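PDB 2RH0: NudC domain-containing protein 2 from Mus musculus, which may regulate the LIS1/dynein pathway by stabilising LIS1 together with the Hsp90 chaperone, and interacts with LIS1. Local coordinates for residues 13-18 with 56-61; 17-20 with 25-28; 96-101 with 110-115. All blocks are in the same frame, centred on the assembly; numbering follows the deposited sequence.

Contact 1. Residues 13-18 with 56-61; sequences TPWGQW and REILKG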
loop_
_atom_site.group_PDB
_atom_site.type_symbol
_atom_site.label_atom_id
_atom_site.label_comp_id
_atom_site.label_asym_id
_atom_site.label_seq_id
_atom_site.Cartn_x
_atom_site.Cartn_y
_atom_site.Cartn_z
ATOM N N THR A 13 3.059 -10.462 0.343
ATOM C CA THR A 13 3.868 -11.661 0.621
ATOM C C THR A 13 3.380 -12.126 1.984
ATOM O O THR A 13 2.593 -11.409 2.612
ATOM C CB THR A 13 5.379 -11.322 0.740
ATOM O OG1 THR A 13 5.555 -10.492 1.894
ATOM C CG2 THR A 13 5.937 -10.605 -0.528
ATOM N N PRO A 14 3.800 -13.318 2.431
ATOM C CA PRO A 14 3.398 -13.797 3.749
ATOM C C PRO A 14 3.852 -12.916 4.913
ATOM O O PRO A 14 3.165 -12.893 5.926
ATOM C CB PRO A 14 4.037 -15.177 3.847
ATOM C CG PRO A 14 4.317 -15.581 2.458
ATOM C CD PRO A 14 4.608 -14.308 1.715
ATOM N N TRP A 15 4.963 -12.178 4.766
ATOM C CA TRP A 15 5.499 -11.294 5.848
ATOM C C TRP A 15 5.237 -9.843 5.632
ATOM O O TRP A 15 5.559 -9.045 6.497
ATOM C CB TRP A 15 7.026 -11.477 6.074
ATOM C CG TRP A 15 7.749 -11.730 4.845
ATOM C CD1 TRP A 15 8.203 -12.933 4.409
ATOM C CD2 TRP A 15 8.053 -10.777 3.807
ATOM N NE1 TRP A 15 8.785 -12.798 3.169
ATOM C CE2 TRP A 15 8.718 -11.484 2.781
ATOM C CE3 TRP A 15 7.846 -9.394 3.657
ATOM C CZ2 TRP A 15 9.167 -10.864 1.615
ATOM C CZ3 TRP A 15 8.280 -8.776 2.484
ATOM C CH2 TRP A 15 8.933 -9.505 1.478
ATOM N N GLY A 16 4.677 -9.475 4.486
ATOM C CA GLY A 16 4.347 -8.085 4.226
ATOM C C GLY A 16 4.121 -7.776 2.758
ATOM O O GLY A 16 3.244 -8.364 2.140
ATOM N N GLN A 17 4.891 -6.838 2.193
ATOM C CA GLN A 17 4.744 -6.501 0.794
ATOM C C GLN A 17 5.988 -5.831 0.256
ATOM O O GLN A 17 6.871 -5.396 1.033
ATOM C CB GLN A 17 3.527 -5.624 0.572
ATOM C CG GLN A 17 3.518 -4.312 1.322
ATOM C CD GLN A 17 2.182 -3.519 1.236
ATOM O OE1 GLN A 17 2.169 -2.348 1.539
ATOM N NE2 GLN A 17 1.087 -4.159 0.844
ATOM N N TRP A 18 6.107 -5.828 -1.066
ATOM C CA TRP A 18 7.147 -5.067 -1.719
ATOM C C TRP A 18 6.541 -4.282 -2.857
ATOM O O TRP A 18 5.451 -4.601 -3.357
ATOM C CB TRP A 18 8.293 -5.989 -2.217
ATOM C CG TRP A 18 7.904 -6.910 -3.360
ATOM C CD1 TRP A 18 7.307 -8.124 -3.266
ATOM C CD2 TRP A 18 8.102 -6.669 -4.740
ATOM N NE1 TRP A 18 7.089 -8.643 -4.516
ATOM C CE2 TRP A 18 7.585 -7.766 -5.436
ATOM C CE3 TRP A 18 8.703 -5.627 -5.465
ATOM C CZ2 TRP A 18 7.629 -7.851 -6.817
ATOM C CZ3 TRP A 18 8.739 -5.706 -6.819
ATOM C CH2 TRP A 18 8.179 -6.800 -7.492
ATOM N N ARG A 56 15.501 -15.257 14.122
ATOM C CA ARG A 56 14.606 -15.994 13.215
ATOM C C ARG A 56 14.713 -15.425 11.798
ATOM O O ARG A 56 14.397 -14.269 11.589
ATOM C CB ARG A 56 13.161 -15.829 13.712
ATOM C CG ARG A 56 12.078 -16.621 12.977
ATOM C CD ARG A 56 10.660 -16.487 13.673
ATOM N NE ARG A 56 9.858 -15.317 13.246
ATOM C CZ ARG A 56 9.915 -14.077 13.765
ATOM N NH1 ARG A 56 10.767 -13.761 14.752
ATOM N NH2 ARG A 56 9.111 -13.120 13.279
ATOM N N GLU A 57 15.126 -16.230 10.824
ATOM C CA GLU A 57 15.279 -15.748 9.451
ATOM C C GLU A 57 13.915 -15.494 8.878
ATOM O O GLU A 57 13.073 -16.391 8.904
ATOM C CB GLU A 57 16.004 -16.783 8.591
ATOM C CG GLU A 57 16.279 -16.372 7.151
ATOM C CD GLU A 57 16.761 -17.555 6.308
ATOM O OE1 GLU A 57 17.809 -18.164 6.647
ATOM O OE2 GLU A 57 16.070 -17.887 5.307
ATOM N N ILE A 58 13.682 -14.277 8.383
ATOM C CA ILE A 58 12.396 -13.916 7.781
ATOM C C ILE A 58 12.454 -13.858 6.256
ATOM O O ILE A 58 11.507 -14.240 5.579
ATOM C CB ILE A 58 11.907 -12.548 8.254
ATOM C CG1 ILE A 58 12.001 -12.409 9.763
ATOM C CG2 ILE A 58 10.504 -12.337 7.803
ATOM C CD1 ILE A 58 11.372 -13.527 10.504
ATOM N N LEU A 59 13.581 -13.404 5.716
ATOM C CA LEU A 59 13.729 -13.248 4.305
ATOM C C LEU A 59 15.186 -13.431 3.938
ATOM O O LEU A 59 16.062 -12.947 4.617
ATOM C CB LEU A 59 13.257 -11.852 3.929
ATOM C CG LEU A 59 13.718 -11.241 2.631
ATOM C CD1 LEU A 59 13.139 -12.010 1.437
ATOM C CD2 LEU A 59 13.270 -9.796 2.632
ATOM N N LYS A 60 15.449 -14.141 2.859
ATOM C CA LYS A 60 16.821 -14.387 2.451
ATOM C C LYS A 60 16.785 -14.890 1.047
ATOM O O LYS A 60 16.076 -15.854 0.769
ATOM C CB LYS A 60 17.445 -15.475 3.314
ATOM C CG LYS A 60 18.931 -15.736 3.013
ATOM C CD LYS A 60 19.419 -16.955 3.756
ATOM C CE LYS A 60 20.905 -16.878 4.077
ATOM N NZ LYS A 60 21.737 -16.414 2.941
ATOM N N GLY A 61 17.558 -14.282 0.167
ATOM C CA GLY A 61 17.636 -14.800 -1.170
ATOM C C GLY A 61 18.323 -13.873 -2.111
ATOM O O GLY A 61 18.802 -12.816 -1.721
#
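Trp-15 reaches across to Ile-58 and Leu-59, and the contact is mostly apolar packing, with one backbone carbonyl at the indole. Near the root of the indole, CG2 of Ile-58 lies 4.0 Å from Trp-15 CB and nearly as close to CG. That methyl stands anti to its own backbone N, while the CG1 branch leads off and lays CD1 over one face of the Arg-56 guanidinium. At the six-membered end, Trp-15 CZ2 meets Leu-59 CD1 at 4.1 Å. The carbonyl O of Ile-58 packs 3.7 Å from Trp-15 CD1.

Strand 56-62 carries a classic beta bulge here, Ile-58 and Leu-59 both facing Leu-51 of strand 48-53, which is consistent with two successive residues reaching one ring. The contact thus joins two antiparallel sheets of the CS domain, the p23-like beta sandwich, with Ile-27 and Val-29 of strand 24-30 also packing on the indole.

The indole NE1 hydrogen-bonds to Tyr-105 OH of the second subunit. Within the turn, Thr-13 OG1 lies above one face of the Trp-15 indole, 3.0 Å from its plane and offset toward the rim, and accepts weak hydrogen bonds from the backbone N of Trp-15 and of Gly-16. The backbone bond from Thr-13 N to Gly-16 O, 2.8 Å long, closes this turn at the first residue of strand 16-20.

Contact 2. Residues 17-20 with 25-28; sequences QWYQ and VFIE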
loop_
_atom_site.group_PDB
_atom_site.type_symbol
_atom_site.label_atom_id
_atom_site.label_comp_id
_atom_site.label_asym_id
_atom_site.label_seq_id
_atom_site.Cartn_x
_atom_site.Cartn_y
_atom_site.Cartn_z
ATOM N N GLN A 17 4.891 -6.838 2.193
ATOM C CA GLN A 17 4.744 -6.501 0.794
ATOM C C GLN A 17 5.988 -5.831 0.256
ATOM O O GLN A 17 6.871 -5.396 1.033
ATOM C CB GLN A 17 3.527 -5.624 0.572
ATOM C CG GLN A 17 3.518 -4.312 1.322
ATOM C CD GLN A 17 2.182 -3.519 1.236
ATOM O OE1 GLN A 17 2.169 -2.348 1.539
ATOM N NE2 GLN A 17 1.087 -4.159 0.844
ATOM N N TRP A 18 6.107 -5.828 -1.066
ATOM C CA TRP A 18 7.147 -5.067 -1.719
ATOM C C TRP A 18 6.541 -4.282 -2.857
ATOM O O TRP A 18 5.451 -4.601 -3.357
ATOM C CB TRP A 18 8.293 -5.989 -2.217
ATOM C CG TRP A 18 7.904 -6.910 -3.360
ATOM C CD1 TRP A 18 7.307 -8.124 -3.266
ATOM C CD2 TRP A 18 8.102 -6.669 -4.740
ATOM N NE1 TRP A 18 7.089 -8.643 -4.516
ATOM C CE2 TRP A 18 7.585 -7.766 -5.436
ATOM C CE3 TRP A 18 8.703 -5.627 -5.465
ATOM C CZ2 TRP A 18 7.629 -7.851 -6.817
ATOM C CZ3 TRP A 18 8.739 -5.706 -6.819
ATOM C CH2 TRP A 18 8.179 -6.800 -7.492
ATOM N N TYR A 19 7.270 -3.266 -3.294
ATOM C CA TYR A 19 6.868 -2.433 -4.402
ATOM C C TYR A 19 8.086 -1.713 -4.947
ATOM O O TYR A 19 9.167 -1.873 -4.426
ATOM C CB TYR A 19 5.793 -1.463 -3.971
ATOM C CG TYR A 19 6.079 -0.653 -2.737
ATOM C CD1 TYR A 19 5.709 -1.116 -1.483
ATOM C CD2 TYR A 19 6.647 0.615 -2.827
ATOM C CE1 TYR A 19 5.932 -0.350 -0.312
ATOM C CE2 TYR A 19 6.872 1.405 -1.654
ATOM C CZ TYR A 19 6.514 0.902 -0.420
ATOM O OH TYR A 19 6.757 1.643 0.690
ATOM N N GLN A 20 7.919 -0.919 -5.992
ATOM C CA GLN A 20 9.066 -0.291 -6.622
ATOM C C GLN A 20 8.703 1.009 -7.289
ATOM O O GLN A 20 7.504 1.334 -7.435
ATOM C CB GLN A 20 9.619 -1.239 -7.682
ATOM C CG GLN A 20 8.629 -1.505 -8.790
ATOM C CD GLN A 20 9.050 -2.569 -9.706
ATOM O OE1 GLN A 20 10.158 -2.524 -10.270
ATOM N NE2 GLN A 20 8.173 -3.574 -9.869
ATOM N N VAL A 25 13.663 -0.149 -4.916
ATOM C CA VAL A 25 12.821 -1.264 -4.497
ATOM C C VAL A 25 12.546 -1.142 -3.009
ATOM O O VAL A 25 13.446 -0.801 -2.232
ATOM C CB VAL A 25 13.457 -2.613 -4.864
ATOM C CG1 VAL A 25 12.563 -3.770 -4.387
ATOM C CG2 VAL A 25 13.748 -2.653 -6.394
ATOM N N PHE A 26 11.297 -1.389 -2.606
ATOM C CA PHE A 26 10.857 -1.210 -1.217
ATOM C C PHE A 26 10.380 -2.532 -0.699
ATOM O O PHE A 26 9.670 -3.239 -1.395
ATOM C CB PHE A 26 9.725 -0.157 -1.141
ATOM C CG PHE A 26 10.149 1.215 -1.646
ATOM C CD1 PHE A 26 10.174 1.488 -2.986
ATOM C CD2 PHE A 26 10.526 2.220 -0.761
ATOM C CE1 PHE A 26 10.596 2.705 -3.464
ATOM C CE2 PHE A 26 10.937 3.460 -1.244
ATOM C CZ PHE A 26 10.972 3.688 -2.596
ATOM N N ILE A 27 10.840 -2.897 0.488
ATOM C CA ILE A 27 10.455 -4.156 1.129
ATOM C C ILE A 27 9.957 -3.802 2.500
ATOM O O ILE A 27 10.716 -3.280 3.300
ATOM C CB ILE A 27 11.634 -5.193 1.256
ATOM C CG1 ILE A 27 12.424 -5.287 -0.056
ATOM C CG2 ILE A 27 11.087 -6.594 1.693
ATOM C CD1 ILE A 27 13.671 -6.145 0.047
ATOM N N GLU A 28 8.679 -4.076 2.771
ATOM C CA GLU A 28 8.101 -3.849 4.072
ATOM C C GLU A 28 7.792 -5.158 4.766
ATOM O O GLU A 28 6.943 -5.927 4.317
ATOM C CB GLU A 28 6.828 -2.972 3.932
ATOM C CG GLU A 28 7.140 -1.616 3.268
ATOM C CD GLU A 28 5.997 -0.663 3.266
ATOM O OE1 GLU A 28 4.866 -1.094 3.566
ATOM O OE2 GLU A 28 6.247 0.522 2.956
#
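Gln-17 pairs with Glu-28 through two backbone hydrogen bonds, Glu-28 N to Gln-17 O being the shorter at 2.8 Å. Their side chains run side by side, the amide and carboxylate planes 34° apart. Trp-18, opposite Ile-27 in a non-hydrogen-bonded pair, turns to the other face of the sheet; Trp-18 CA makes a CA-H...O contact of 3.1 Å with Phe-26 O. This is the antiparallel hairpin of strands 16-20 and 24-30 in the CS domain, and residues 25-28 also pair with a strand of the second subunit, carrying the sheet across the interface.

Tyr-19 pairs with Phe-26 by two more backbone bonds. With chi1 at 51°, its ring folds over the neighbouring strand: Phe-26 CB lies over one face, 3.5 Å from the Tyr-19 centroid, while the two rings are nearly parallel but slid apart. At the edge of its own ring, Tyr-19 OH donates to Glu-28 OE2 at 2.6 Å, meeting it from above the carboxylate plane. A leucine in place of Tyr-19 would probably leave Glu-28 OE2 without this donor and Arg-83 of the second subunit without its hydroxyl partner. Gln-20 brings its CA to the edge of the Phe-26 ring, 4.2 Å from Phe-26 CD1.

Contact 3. Residues 96-101 with 110-115; sequences CWTSLL and WVQDQM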
loop_
_atom_site.group_PDB
_atom_site.type_symbol
_atom_site.label_atom_id
_atom_site.label_comp_id
_atom_site.label_asym_id
_atom_site.label_seq_id
_atom_site.Cartn_x
_atom_site.Cartn_y
_atom_site.Cartn_z
ATOM N N CYS A 96 -16.670 3.590 -8.445
ATOM C CA CYS A 96 -15.311 3.792 -8.048
ATOM C C CYS A 96 -15.254 5.178 -7.398
ATOM O O CYS A 96 -15.515 6.169 -8.066
ATOM C CB CYS A 96 -14.450 3.732 -9.270
ATOM S SG CYS A 96 -12.716 3.946 -8.880
ATOM N N TRP A 97 -14.938 5.260 -6.105
ATOM C CA TRP A 97 -14.873 6.546 -5.423
ATOM C C TRP A 97 -13.663 7.316 -5.898
ATOM O O TRP A 97 -12.598 6.757 -5.983
ATOM C CB TRP A 97 -14.755 6.362 -3.911
ATOM C CG TRP A 97 -15.998 5.848 -3.222
ATOM C CD1 TRP A 97 -16.993 5.094 -3.766
ATOM C CD2 TRP A 97 -16.295 5.962 -1.830
ATOM N NE1 TRP A 97 -17.939 4.781 -2.797
ATOM C CE2 TRP A 97 -17.525 5.296 -1.601
ATOM C CE3 TRP A 97 -15.668 6.597 -0.760
ATOM C CZ2 TRP A 97 -18.113 5.243 -0.349
ATOM C CZ3 TRP A 97 -16.260 6.545 0.482
ATOM C CH2 TRP A 97 -17.466 5.879 0.678
ATOM N N THR A 98 -13.829 8.610 -6.181
ATOM C CA THR A 98 -12.724 9.438 -6.676
ATOM C C THR A 98 -11.984 10.219 -5.554
ATOM O O THR A 98 -10.852 10.747 -5.755
ATOM C CB THR A 98 -13.213 10.333 -7.806
ATOM O OG1 THR A 98 -14.413 10.991 -7.401
ATOM C CG2 THR A 98 -13.525 9.488 -9.055
ATOM N N SER A 99 -12.610 10.228 -4.364
ATOM C CA SER A 99 -12.049 10.813 -3.147
ATOM C C SER A 99 -12.694 10.089 -1.987
ATOM O O SER A 99 -13.710 9.398 -2.172
ATOM C CB SER A 99 -12.328 12.316 -3.068
ATOM O OG SER A 99 -13.740 12.515 -2.949
ATOM N N LEU A 100 -12.089 10.205 -0.809
ATOM C CA LEU A 100 -12.601 9.564 0.391
ATOM C C LEU A 100 -13.791 10.332 0.913
ATOM O O LEU A 100 -14.837 9.776 1.184
ATOM C CB LEU A 100 -11.541 9.527 1.473
ATOM C CG LEU A 100 -11.930 8.782 2.726
ATOM C CD1 LEU A 100 -12.382 7.393 2.383
ATOM C CD2 LEU A 100 -10.811 8.833 3.746
ATOM N N LEU A 101 -13.601 11.624 1.061
ATOM C CA LEU A 101 -14.687 12.464 1.558
ATOM C C LEU A 101 -15.142 13.220 0.344
ATOM O O LEU A 101 -14.437 13.253 -0.674
ATOM C CB LEU A 101 -14.217 13.376 2.689
ATOM C CG LEU A 101 -13.626 12.717 3.942
ATOM C CD1 LEU A 101 -13.308 13.775 4.992
ATOM C CD2 LEU A 101 -14.527 11.622 4.515
ATOM N N TRP A 110 -4.510 10.244 -12.421
ATOM C CA TRP A 110 -3.834 8.993 -12.711
ATOM C C TRP A 110 -4.140 7.925 -11.675
ATOM O O TRP A 110 -4.396 6.792 -12.041
ATOM C CB TRP A 110 -2.351 9.221 -12.817
ATOM C CG TRP A 110 -2.107 10.019 -14.018
ATOM C CD1 TRP A 110 -1.782 11.343 -14.084
ATOM C CD2 TRP A 110 -2.250 9.566 -15.363
ATOM N NE1 TRP A 110 -1.678 11.724 -15.396
ATOM C CE2 TRP A 110 -1.955 10.650 -16.201
ATOM C CE3 TRP A 110 -2.581 8.333 -15.945
ATOM C CZ2 TRP A 110 -1.986 10.542 -17.595
ATOM C CZ3 TRP A 110 -2.610 8.226 -17.328
ATOM C CH2 TRP A 110 -2.322 9.320 -18.134
ATOM N N VAL A 111 -4.102 8.293 -10.396
ATOM C CA VAL A 111 -4.434 7.368 -9.330
ATOM C C VAL A 111 -5.910 6.946 -9.465
ATOM O O VAL A 111 -6.283 5.811 -9.215
ATOM C CB VAL A 111 -4.148 8.003 -7.972
ATOM C CG1 VAL A 111 -4.728 7.200 -6.853
ATOM C CG2 VAL A 111 -2.615 8.221 -7.799
ATOM N N GLN A 112 -6.753 7.851 -9.912
ATOM C CA GLN A 112 -8.178 7.521 -10.126
ATOM C C GLN A 112 -8.277 6.480 -11.214
ATOM O O GLN A 112 -9.145 5.609 -11.166
ATOM C CB GLN A 112 -8.953 8.729 -10.610
ATOM C CG GLN A 112 -9.087 9.838 -9.618
ATOM C CD GLN A 112 -10.085 10.969 -10.074
ATOM O OE1 GLN A 112 -10.961 10.776 -10.926
ATOM N NE2 GLN A 112 -9.929 12.127 -9.483
ATOM N N ASP A 113 -7.401 6.600 -12.227
ATOM C CA ASP A 113 -7.437 5.680 -13.358
ATOM C C ASP A 113 -6.923 4.309 -12.892
ATOM O O ASP A 113 -7.483 3.290 -13.304
ATOM C CB ASP A 113 -6.667 6.191 -14.605
ATOM C CG ASP A 113 -6.783 5.211 -15.769
ATOM O OD1 ASP A 113 -7.921 4.970 -16.180
ATOM O OD2 ASP A 113 -5.780 4.619 -16.201
ATOM N N GLN A 114 -5.860 4.287 -12.075
ATOM C CA GLN A 114 -5.354 3.036 -11.514
ATOM C C GLN A 114 -6.438 2.348 -10.700
ATOM O O GLN A 114 -6.627 1.147 -10.798
ATOM C CB GLN A 114 -4.177 3.266 -10.611
ATOM C CG GLN A 114 -2.841 3.654 -11.302
ATOM C CD GLN A 114 -1.804 4.115 -10.305
ATOM O OE1 GLN A 114 -1.887 5.239 -9.829
ATOM N NE2 GLN A 114 -0.793 3.254 -9.987
HETATM N N MSE A 115 -7.106 3.115 -9.843
HETATM C CA MSE A 115 -8.173 2.570 -9.024
HETATM C C MSE A 115 -9.274 1.991 -9.853
HETATM O O MSE A 115 -9.725 0.896 -9.576
HETATM C CB MSE A 115 -8.706 3.643 -8.065
HETATM C CG MSE A 115 -7.730 3.980 -6.952
HETATM SE SE MSE A 115 -8.410 5.369 -5.771
HETATM C CE MSE A 115 -7.198 5.172 -4.325
#
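Gln-112 and Met-115, one helical turn apart, meet Thr-98 and Cys-96 where the loop after strand 81-87 runs along the first turns of helix 109-127. This is loop-on-helix packing: residues 96-98, just before the chain turns a corner at Leu-100, lie against the helix that follows in sequence, with the short strand 104-106 between.

The helix segment starts at Trp-110, whose carbonyl O receives the backbone N of Gln-114 at 2.9 Å, an i to i+4 bond of the regular helix. Asp-108 OD1, just ahead, takes the backbone N of Val-111.

At Gln-112 the side chain stretches out beyond CG and crosses Thr-98. Gln-112 OE1 lies 3.4 Å from the methyl Thr-98 CG2, and Gln-112 CD is 3.9 Å from the same methyl. CG2 can reach the amide because it stands anti to its own carbonyl carbon, with OG1 taking the other branch. This is a van der Waals contact; the amide's NE2 instead donates to the carbonyl O of Ala-107, which helps set the rotation of the group. Thr-98 is also tied to Ala-107 through the backbone.

Met-115, present as selenomethionine, sets out toward the loop at CB. Met-115 SE comes within 4.4 Å of Trp-97 O, whose hydrogen bond is with Gln-20 NE2 of the second subunit. Nearer the helix backbone, Cys-96 swings its thiol anti to the backbone N, chi1 -179°, and Cys-96 SG rests 4.1 Å from Met-115 CB.

How the contacts relate
Contacts 1 and 2 start from the same part of the chain, share Gln-17 and Trp-18 on strand 16-20, and have centres 11 Å apart. They touch directly: Trp-15 CH2 lies 3.6 Å from Ile-27 CG2, so the pairing within the hairpin and the packing between sheets meet in one apolar cluster of the CS domain. Contact 3 follows both in sequence and stands well apart, its centre about 30 Å from that of contact 1 and 22 Å from that of contact 2, contact 1 lying across the chain's centre from it. All three touch the second subunit; the contact 2 region of one subunit meets the contact 3 region of the other, so segments far apart within a chain come together across the interface.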